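Local coordinates for magnesium and cobalt efflux protein CorC (Pseudomonas aeruginosa, PDB 3LLB) that probably takes part in the transport of magnesium and cobalt ions, the fragment here being its transporter-associated domain, at residues A[40-45]-A[61-66]. Residues are numbered along the deposited sequence; the frame is centred on the assembly and turned at random.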
ATOM      1  N   GLY A  40      -3.019  -1.982   6.676  1.00 10.11           N
ATOM      2  CA  GLY A  40      -2.309  -2.508   7.858  1.00 10.79           C
ATOM      3  C   GLY A  40      -0.790  -2.587   7.743  1.00 11.67           C
ATOM      4  O   GLY A  40      -0.101  -2.258   8.677  1.00 14.19           O
ATOM      5  N   LEU A  41      -0.272  -3.035   6.607  1.00 11.62           N
ATOM      6  CA  LEU A  41       1.158  -3.059   6.352  1.00 11.23           C
ATOM      7  C   LEU A  41       1.703  -1.638   6.443  1.00 11.40           C
ATOM      8  O   LEU A  41       2.704  -1.391   7.126  1.00 10.74           O
ATOM      9  CB  LEU A  41       1.402  -3.626   4.968  1.00 11.97           C
ATOM     10  CG  LEU A  41       2.813  -3.766   4.392  1.00 13.36           C
ATOM     11  CD1 LEU A  41       3.708  -4.653   5.263  1.00 14.78           C
ATOM     12  CD2 LEU A  41       2.627  -4.268   2.973  1.00 12.28           C
ATOM     13  N   VAL A  42       1.065  -0.708   5.727  1.00 11.14           N
ATOM     14  CA  VAL A  42       1.517   0.687   5.683  1.00 12.97           C
ATOM     15  C   VAL A  42       1.368   1.391   7.048  1.00 13.18           C
ATOM     16  O   VAL A  42       2.279   2.091   7.502  1.00 12.17           O
ATOM     17  CB  VAL A  42       0.808   1.443   4.504  1.00 12.05           C
ATOM     18  CG1 VAL A  42       0.844   2.899   4.662  1.00 14.44           C
ATOM     19  CG2 VAL A  42       1.401   1.025   3.122  1.00 14.56           C
ATOM     20  N   MET A  43       0.229   1.194   7.720  1.00 14.90           N
ATOM     21  CA  MET A  43      -0.038   1.899   9.000  1.00 17.38           C
ATOM     22  C   MET A  43       0.934   1.413  10.034  1.00 18.34           C
ATOM     23  O   MET A  43       1.402   2.176  10.879  1.00 21.02           O
ATOM     24  CB  MET A  43      -1.528   1.799   9.474  1.00 17.59           C
ATOM     25  CG  MET A  43      -2.392   2.850   8.889  1.00 19.13           C
ATOM     26  SD  MET A  43      -4.129   2.764   9.355  1.00 21.68           S
ATOM     27  CE  MET A  43      -3.904   3.412  10.969  1.00 23.24           C
ATOM     28  N   SER A  44       1.323   0.158   9.973  1.00 19.47           N
ATOM     29  CA  SER A  44       2.319  -0.325  10.912  1.00 19.68           C
ATOM     30  C   SER A  44       3.681   0.311  10.669  1.00 18.36           C
ATOM     31  O   SER A  44       4.345   0.685  11.612  1.00 19.00           O
ATOM     32  CB  SER A  44       2.427  -1.817  10.783  1.00 20.21           C
ATOM     33  OG  SER A  44       3.331  -2.187   9.747  1.00 24.37           O
ATOM     34  N   ALA A  45       4.067   0.447   9.406  1.00 16.45           N
ATOM     35  CA  ALA A  45       5.323   1.077   9.010  1.00 14.94           C
ATOM     36  C   ALA A  45       5.404   2.551   9.386  1.00 14.44           C
ATOM     37  O   ALA A  45       6.417   3.000   9.873  1.00 15.43           O
ATOM     38  CB  ALA A  45       5.560   0.896   7.549  1.00 15.08           C
ATOM     39  N   PHE A  61       9.358  -1.564  -2.901  1.00 10.34           N
ATOM     40  CA  PHE A  61       8.365  -0.571  -3.278  1.00  9.94           C
ATOM     41  C   PHE A  61       8.336   0.636  -2.405  1.00  9.13           C
ATOM     42  O   PHE A  61       8.645   0.559  -1.225  1.00  8.88           O
ATOM     43  CB  PHE A  61       6.983  -1.194  -3.273  1.00 11.17           C
ATOM     44  CG  PHE A  61       6.817  -2.311  -4.255  1.00 12.40           C
ATOM     45  CD1 PHE A  61       6.526  -2.049  -5.562  1.00 13.29           C
ATOM     46  CD2 PHE A  61       7.004  -3.624  -3.865  1.00 14.21           C
ATOM     47  CE1 PHE A  61       6.405  -3.073  -6.472  1.00 15.56           C
ATOM     48  CE2 PHE A  61       6.881  -4.657  -4.798  1.00 15.01           C
ATOM     49  CZ  PHE A  61       6.584  -4.368  -6.080  1.00 14.24           C
ATOM     50  N   ARG A  62       7.966   1.754  -3.029  1.00  9.75           N
ATOM     51  CA  ARG A  62       7.577   2.969  -2.370  1.00  9.16           C
ATOM     52  C   ARG A  62       6.027   3.080  -2.338  1.00  9.24           C
ATOM     53  O   ARG A  62       5.324   2.847  -3.348  1.00  9.01           O
ATOM     54  CB  ARG A  62       8.230   4.186  -3.042  1.00 10.58           C
ATOM     55  CG  ARG A  62       7.757   5.525  -2.438  1.00 15.30           C
ATOM     56  CD  ARG A  62       8.381   6.830  -3.029  1.00 20.89           C
ATOM     57  NE  ARG A  62       9.837   6.841  -2.964  1.00 27.20           N
ATOM     58  CZ  ARG A  62      10.655   6.476  -3.958  1.00 31.77           C
ATOM     59  NH1 ARG A  62      10.171   6.080  -5.149  1.00 34.96           N
ATOM     60  NH2 ARG A  62      11.976   6.501  -3.770  1.00 31.78           N
ATOM     61  N   PHE A  63       5.503   3.410  -1.149  1.00  7.62           N
ATOM     62  CA  PHE A  63       4.087   3.597  -0.914  1.00  8.33           C
ATOM     63  C   PHE A  63       3.830   5.042  -0.503  1.00  7.44           C
ATOM     64  O   PHE A  63       4.251   5.454   0.557  1.00  8.17           O
ATOM     65  CB  PHE A  63       3.624   2.706   0.235  1.00  8.55           C
ATOM     66  CG  PHE A  63       3.683   1.193  -0.047  1.00  8.35           C
ATOM     67  CD1 PHE A  63       2.532   0.481  -0.260  1.00 11.49           C
ATOM     68  CD2 PHE A  63       4.896   0.476   0.021  1.00 10.19           C
ATOM     69  CE1 PHE A  63       2.569  -0.900  -0.485  1.00 10.87           C
ATOM     70  CE2 PHE A  63       4.907  -0.868  -0.168  1.00  9.91           C
ATOM     71  CZ  PHE A  63       3.725  -1.550  -0.423  1.00 11.37           C
ATOM     72  N   ARG A  64       3.106   5.770  -1.348  1.00  6.28           N
ATOM     73  CA  ARG A  64       2.754   7.175  -1.094  1.00  7.06           C
ATOM     74  C   ARG A  64       1.256   7.247  -0.829  1.00  6.42           C
ATOM     75  O   ARG A  64       0.431   6.686  -1.621  1.00  8.63           O
ATOM     76  CB  ARG A  64       3.151   8.027  -2.287  1.00  6.25           C
ATOM     77  CG  ARG A  64       2.647   9.453  -2.252  1.00 10.59           C
ATOM     78  CD  ARG A  64       2.938  10.183  -3.536  1.00 15.68           C
ATOM     79  NE  ARG A  64       1.979  11.282  -3.676  1.00 20.94           N
ATOM     80  CZ  ARG A  64       1.359  11.648  -4.806  1.00 23.05           C
ATOM     81  NH1 ARG A  64       1.574  11.009  -5.969  1.00 23.38           N
ATOM     82  NH2 ARG A  64       0.516  12.680  -4.778  1.00 25.75           N
ATOM     83  N   VAL A  65       0.860   7.870   0.280  1.00  5.92           N
ATOM     84  CA  VAL A  65      -0.547   8.012   0.615  1.00  6.37           C
ATOM     85  C   VAL A  65      -1.235   8.995  -0.333  1.00  5.09           C
ATOM     86  O   VAL A  65      -0.887  10.181  -0.382  1.00  8.01           O
ATOM     87  CB  VAL A  65      -0.778   8.413   2.130  1.00  5.67           C
ATOM     88  CG1 VAL A  65      -2.249   8.485   2.416  1.00  6.04           C
ATOM     89  CG2 VAL A  65      -0.078   7.407   3.022  1.00  7.04           C
ATOM     90  N   LEU A  66      -2.182   8.510  -1.117  1.00  5.62           N
ATOM     91  CA  LEU A  66      -3.019   9.401  -1.965  1.00  5.40           C
ATOM     92  C   LEU A  66      -4.288   9.851  -1.301  1.00  5.49           C
ATOM     93  O   LEU A  66      -4.765  10.957  -1.544  1.00  6.35           O
ATOM     94  CB  LEU A  66      -3.347   8.704  -3.270  1.00  5.92           C
ATOM     95  CG  LEU A  66      -2.239   8.361  -4.243  1.00  6.97           C
ATOM     96  CD1 LEU A  66      -2.845   7.526  -5.333  1.00  9.99           C
ATOM     97  CD2 LEU A  66      -1.575   9.622  -4.777  1.00  9.59           C
TER
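Val42 and Leu41 of helix 38-46 meet Phe63 of strand 61-68 in a buried, wholly apolar helix-on-sheet contact, by which the helix is laid against one face of the antiparallel sheet of this transporter-associated domain. The main touch is made by a single methyl: CG2 of Val42 lies 3.6 Å from CD1 of Phe63, and the same methyl is 4.0 Å from Phe63 CB, so it lies against the CD1-CG side of the ring, close to the CB stem. With CG1 of Val42 anti to the backbone N (chi1 161°), CG2 falls anti to the carbonyl carbon and beside the backbone N, the position from which it reaches the ring. Leu41, one residue earlier, adds a looser touch at the far end, its CD2 4.5 Å from Phe63 CZ. Both methyls approach the ring obliquely, and they engage it near its root and at its tip. The helix and strand backbones stay well separated, the CA atoms of Val42 and Phe63 lying 7.7 Å apart, and the side chains of Leu41, Val42 and Phe63 bridge the interval. Phe63 also packs on Val38 of the same helix and on Leu78 of the adjoining strand 73-80, while Leu41 reaches Phe30 and Phe35 in the loop before the helix. On the helix, the carbonyl of Leu41 is gripped twice: Ser44 OG donates to Leu41 O at 2.8 Å, tilted 34° from the carbonyl plane, and Ala45 N reaches it from the same face. Because no hydrogen bond or salt bridge joins the two segments, the attraction between them probably rests on dispersion and the exclusion of water, and the fit of the Val42 methyl against Phe63 is one of several contacts that seat the helix on the sheet.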